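Local coordinates for protein aldose-aldose oxidoreductase (Caulobacter crescentus, PDB 5A04) that probably oxidises one aldose sugar while reducing another, using a tightly held nicotinamide dinucleotide cofactor, NADP(H), as the hydride carrier, at residues A193-Y196 / E201-A204; Y196-E201 / S233-N238. All blocks are in the same frame, centred on the assembly; numbering follows the deposited sequence.

Overall arrangement
From the N terminus, the chain first builds the parallel Rossmann sheet and then enters the C-terminal alpha/beta domain, where both contacts lie. Helix 182-198 supplies the first residues of each. Contact 1 (193-196 with 201-204) closes a short loop as the helix ends and the chain turns toward strand 204-210. Contact 2 (196-201 with 233-238) closes a longer loop that runs through strands 204-210 and 224-230 and returns at the start of strand 236-242. The two spans overlap along the chain, neither nested in the other, and the segments share Tyr196 and Glu201. Arg195 CG packs on Glu200 O, joining them. Together they tie the helix end to the mixed sheet.

Contact 1: A193-Y196 / E201-A204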
# COMPACT_ATOMS: atom_id res chain seq x y z
N ALA A 193 -0.72 -13.62 -1.60
CA ALA A 193 -1.97 -12.98 -2.05
C ALA A 193 -1.81 -12.26 -3.39
O ALA A 193 -2.69 -12.34 -4.25
CB ALA A 193 -2.50 -12.01 -0.99
N ALA A 194 -0.71 -11.54 -3.57
CA ALA A 194 -0.52 -10.85 -4.85
C ALA A 194 -0.55 -11.87 -5.99
O ALA A 194 -1.15 -11.62 -7.04
CB ALA A 194 0.79 -10.07 -4.86
N ARG A 195 0.05 -13.03 -5.74
CA ARG A 195 0.07 -14.10 -6.73
C ARG A 195 -1.32 -14.72 -6.94
O ARG A 195 -1.71 -14.91 -8.10
CB ARG A 195 1.07 -15.19 -6.31
CG ARG A 195 2.55 -14.73 -6.48
CD ARG A 195 3.57 -15.78 -5.96
NE ARG A 195 3.32 -17.04 -6.65
CZ ARG A 195 2.79 -18.12 -6.09
NH1 ARG A 195 2.54 -18.14 -4.78
NH2 ARG A 195 2.53 -19.19 -6.84
N TYR A 196 -2.07 -15.03 -5.88
CA TYR A 196 -3.35 -15.70 -6.14
C TYR A 196 -4.45 -14.73 -6.55
O TYR A 196 -5.41 -15.13 -7.20
CB TYR A 196 -3.82 -16.59 -4.96
CG TYR A 196 -4.08 -16.02 -3.57
CD1 TYR A 196 -5.14 -15.15 -3.32
CD2 TYR A 196 -3.33 -16.46 -2.48
CE1 TYR A 196 -5.40 -14.68 -2.02
CE2 TYR A 196 -3.57 -15.99 -1.20
CZ TYR A 196 -4.61 -15.11 -0.97
OH TYR A 196 -4.83 -14.67 0.32
N GLU A 201 2.56 -14.79 -12.07
CA GLU A 201 3.86 -14.79 -11.41
C GLU A 201 4.63 -13.54 -11.80
O GLU A 201 4.62 -13.16 -12.97
CB GLU A 201 4.66 -16.05 -11.78
CG GLU A 201 3.90 -17.34 -11.53
CD GLU A 201 3.65 -17.59 -10.06
OE1 GLU A 201 4.46 -17.12 -9.23
OE2 GLU A 201 2.66 -18.28 -9.73
N PRO A 202 5.32 -12.92 -10.84
CA PRO A 202 5.95 -11.62 -11.13
C PRO A 202 7.14 -11.73 -12.07
O PRO A 202 7.80 -12.77 -12.11
CB PRO A 202 6.39 -11.11 -9.75
CG PRO A 202 6.45 -12.33 -8.89
CD PRO A 202 5.48 -13.32 -9.43
N VAL A 203 7.38 -10.68 -12.84
CA VAL A 203 8.54 -10.66 -13.73
C VAL A 203 9.57 -9.62 -13.30
O VAL A 203 10.66 -9.56 -13.86
CB VAL A 203 8.14 -10.40 -15.19
CG1 VAL A 203 7.41 -11.62 -15.76
CG2 VAL A 203 7.30 -9.14 -15.31
N ALA A 204 9.22 -8.80 -12.32
CA ALA A 204 10.17 -7.81 -11.82
C ALA A 204 9.84 -7.46 -10.39
O ALA A 204 8.67 -7.46 -10.00
CB ALA A 204 10.17 -6.56 -12.70
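Arg195 and Glu201 meet in a two-pronged salt bridge. The arginine presents one edge of its guanidinium, and NE and NH2 each take a different carboxylate oxygen. Arg195 NE donates to Glu201 OE1 at 2.8 Å with a nearly straight N-H...O angle of 165°. Arg195 NH2 donates to Glu201 OE2 at 3.0 Å and is more bent. Both oxygens are met on their syn sides. Both also lie close to the guanidinium plane, yet the two flat groups are twisted 38° apart. The grip is therefore side-on but not coplanar.

The chain shapes explain the approach. Arg195 turns at its third torsion (chi3 56°), which presents the NE edge to the glutamate. Glu201 folds at chi2 and brings its carboxylate back toward the helix. Beside the charged pair, Arg195 CG rests against Pro202 CD at 4.4 Å, a light aliphatic contact.

The next shell holds the guanidinium from other directions. Asp316 OD1 forms a salt bridge with Arg195 NH2, and Asp320 OD1 forms one with NH1. Arg195 thus bridges three carboxylates, and these are likely to keep it charged and limit its rotation. Lys319 of helix 314-333 touches both Arg195 and Glu201, while Pro202 packs on Val323 of that helix and on Leu229 of strand 224-230.

Further along, Val203 and Ala204 both face Leu230, forming a classic beta bulge where the chain enters strand 204-210. The contact is plain packing and charge pairing away from the glucose pocket. It joins the end of helix 182-198, the following loop and helix 314-333, a helix-to-sheet connection within the C-terminal alpha/beta domain of this oxidoreductase family.

Contact 2: Y196-E201 / S233-N238; sequences YLTGEE and SGATAN
Two ST turns meet here, one at the end of helix 182-198 and one leading into strand 236-242 of the mixed sheet. Glu200 reaches across from the first and grips Ser233 of the second with both carboxylate oxygens. Ser233 N donates to Glu200 OE1 at 3.0 Å, and Ser233 OG donates to Glu200 OE2 at 2.6 Å. Each oxygen accepts on its syn side, so one serine spans the end of the carboxylate. The glutamate chain runs straight beyond CG (chi2 -176°), which carries the acid far enough to make both bonds. An alanine at Glu200 would lose both acceptors and would probably leave Ser233 N and OG without these mates and the turn less firmly fixed.

Helix 182-198 ends at Thr198; Gly199 is the first residue to leave helical angles, with a positive phi of 69°. Thr198 OG1 accepts from Glu200 N at 3.0 Å, closing its ST turn across that glycine and holding the start of the Glu200 backbone. The same hydroxyl is also bonded to Ala194 O, one turn back in the helix. Thr198 and Glu200 both touch Phe231, just before the second turn. On the strand side, Gly234 O is bonded to Ser210 OG of the second subunit, so this turn lies at the dimer interface.

Ser233 OG also accepts from Ala235 N at 3.2 Å, closing the second ST turn. Beneath the polar network, the Ala235 methyl packs against both partners: its CB lies 3.9 Å from Glu200 OE2 and 4.1 Å from Thr198 CG2.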
# COMPACT_ATOMS: atom_id res chain seq x y z
N TYR A 196 -2.07 -15.03 -5.88
CA TYR A 196 -3.35 -15.70 -6.14
C TYR A 196 -4.45 -14.73 -6.55
O TYR A 196 -5.41 -15.13 -7.20
CB TYR A 196 -3.82 -16.59 -4.96
CG TYR A 196 -4.08 -16.02 -3.57
CD1 TYR A 196 -5.14 -15.15 -3.32
CD2 TYR A 196 -3.33 -16.46 -2.48
CE1 TYR A 196 -5.40 -14.68 -2.02
CE2 TYR A 196 -3.57 -15.99 -1.20
CZ TYR A 196 -4.61 -15.11 -0.97
OH TYR A 196 -4.83 -14.67 0.32
N LEU A 197 -4.30 -13.45 -6.24
CA LEU A 197 -5.29 -12.47 -6.71
C LEU A 197 -5.08 -12.17 -8.20
O LEU A 197 -6.05 -12.08 -8.97
CB LEU A 197 -5.23 -11.19 -5.88
CG LEU A 197 -5.66 -11.37 -4.42
CD1 LEU A 197 -5.29 -10.14 -3.62
CD2 LEU A 197 -7.19 -11.64 -4.31
N THR A 198 -3.83 -12.03 -8.63
CA THR A 198 -3.57 -11.80 -10.06
C THR A 198 -3.69 -13.09 -10.84
O THR A 198 -4.02 -13.08 -12.03
CB THR A 198 -2.16 -11.21 -10.32
OG1 THR A 198 -1.18 -12.12 -9.80
CG2 THR A 198 -2.00 -9.86 -9.66
N GLY A 199 -3.40 -14.20 -10.17
CA GLY A 199 -3.26 -15.49 -10.84
C GLY A 199 -2.02 -15.51 -11.72
O GLY A 199 -1.92 -16.31 -12.65
N GLU A 200 -1.07 -14.64 -11.42
CA GLU A 200 0.15 -14.52 -12.21
C GLU A 200 1.42 -14.68 -11.39
O GLU A 200 1.37 -14.69 -10.16
CB GLU A 200 0.19 -13.16 -12.90
CG GLU A 200 -0.96 -12.89 -13.86
CD GLU A 200 -0.78 -11.56 -14.55
OE1 GLU A 200 0.07 -11.47 -15.46
OE2 GLU A 200 -1.48 -10.60 -14.17
N GLU A 201 2.56 -14.79 -12.07
CA GLU A 201 3.86 -14.79 -11.41
C GLU A 201 4.63 -13.54 -11.80
O GLU A 201 4.62 -13.16 -12.97
CB GLU A 201 4.66 -16.05 -11.78
CG GLU A 201 3.90 -17.34 -11.53
CD GLU A 201 3.65 -17.59 -10.06
OE1 GLU A 201 4.46 -17.12 -9.23
OE2 GLU A 201 2.66 -18.28 -9.73
N SER A 233 0.85 -9.23 -17.27
CA SER A 233 -0.35 -8.55 -17.76
C SER A 233 -0.26 -7.04 -17.61
O SER A 233 -1.09 -6.30 -18.16
CB SER A 233 -1.58 -9.04 -17.00
OG SER A 233 -1.53 -8.54 -15.68
N GLY A 234 0.72 -6.59 -16.83
CA GLY A 234 0.83 -5.19 -16.48
C GLY A 234 0.31 -4.89 -15.09
O GLY A 234 0.48 -3.78 -14.59
N ALA A 235 -0.33 -5.87 -14.45
CA ALA A 235 -0.73 -5.73 -13.05
C ALA A 235 0.48 -5.40 -12.16
O ALA A 235 1.59 -5.87 -12.41
CB ALA A 235 -1.43 -7.00 -12.55
N THR A 236 0.24 -4.61 -11.12
CA THR A 236 1.29 -4.21 -10.19
C THR A 236 0.89 -4.55 -8.76
O THR A 236 -0.30 -4.64 -8.45
CB THR A 236 1.58 -2.69 -10.27
OG1 THR A 236 0.41 -1.97 -9.86
CG2 THR A 236 1.93 -2.29 -11.70
N ALA A 237 1.86 -4.74 -7.88
CA ALA A 237 1.55 -4.88 -6.45
C ALA A 237 2.54 -4.09 -5.61
O ALA A 237 3.74 -4.06 -5.89
CB ALA A 237 1.54 -6.36 -6.02
N ASN A 238 2.00 -3.41 -4.60
CA ASN A 238 2.77 -2.76 -3.54
C ASN A 238 2.53 -3.54 -2.26
O ASN A 238 1.38 -3.63 -1.82
CB ASN A 238 2.32 -1.32 -3.29
CG ASN A 238 3.10 -0.28 -4.07
OD1 ASN A 238 3.99 -0.60 -4.85
ND2 ASN A 238 2.73 0.98 -3.85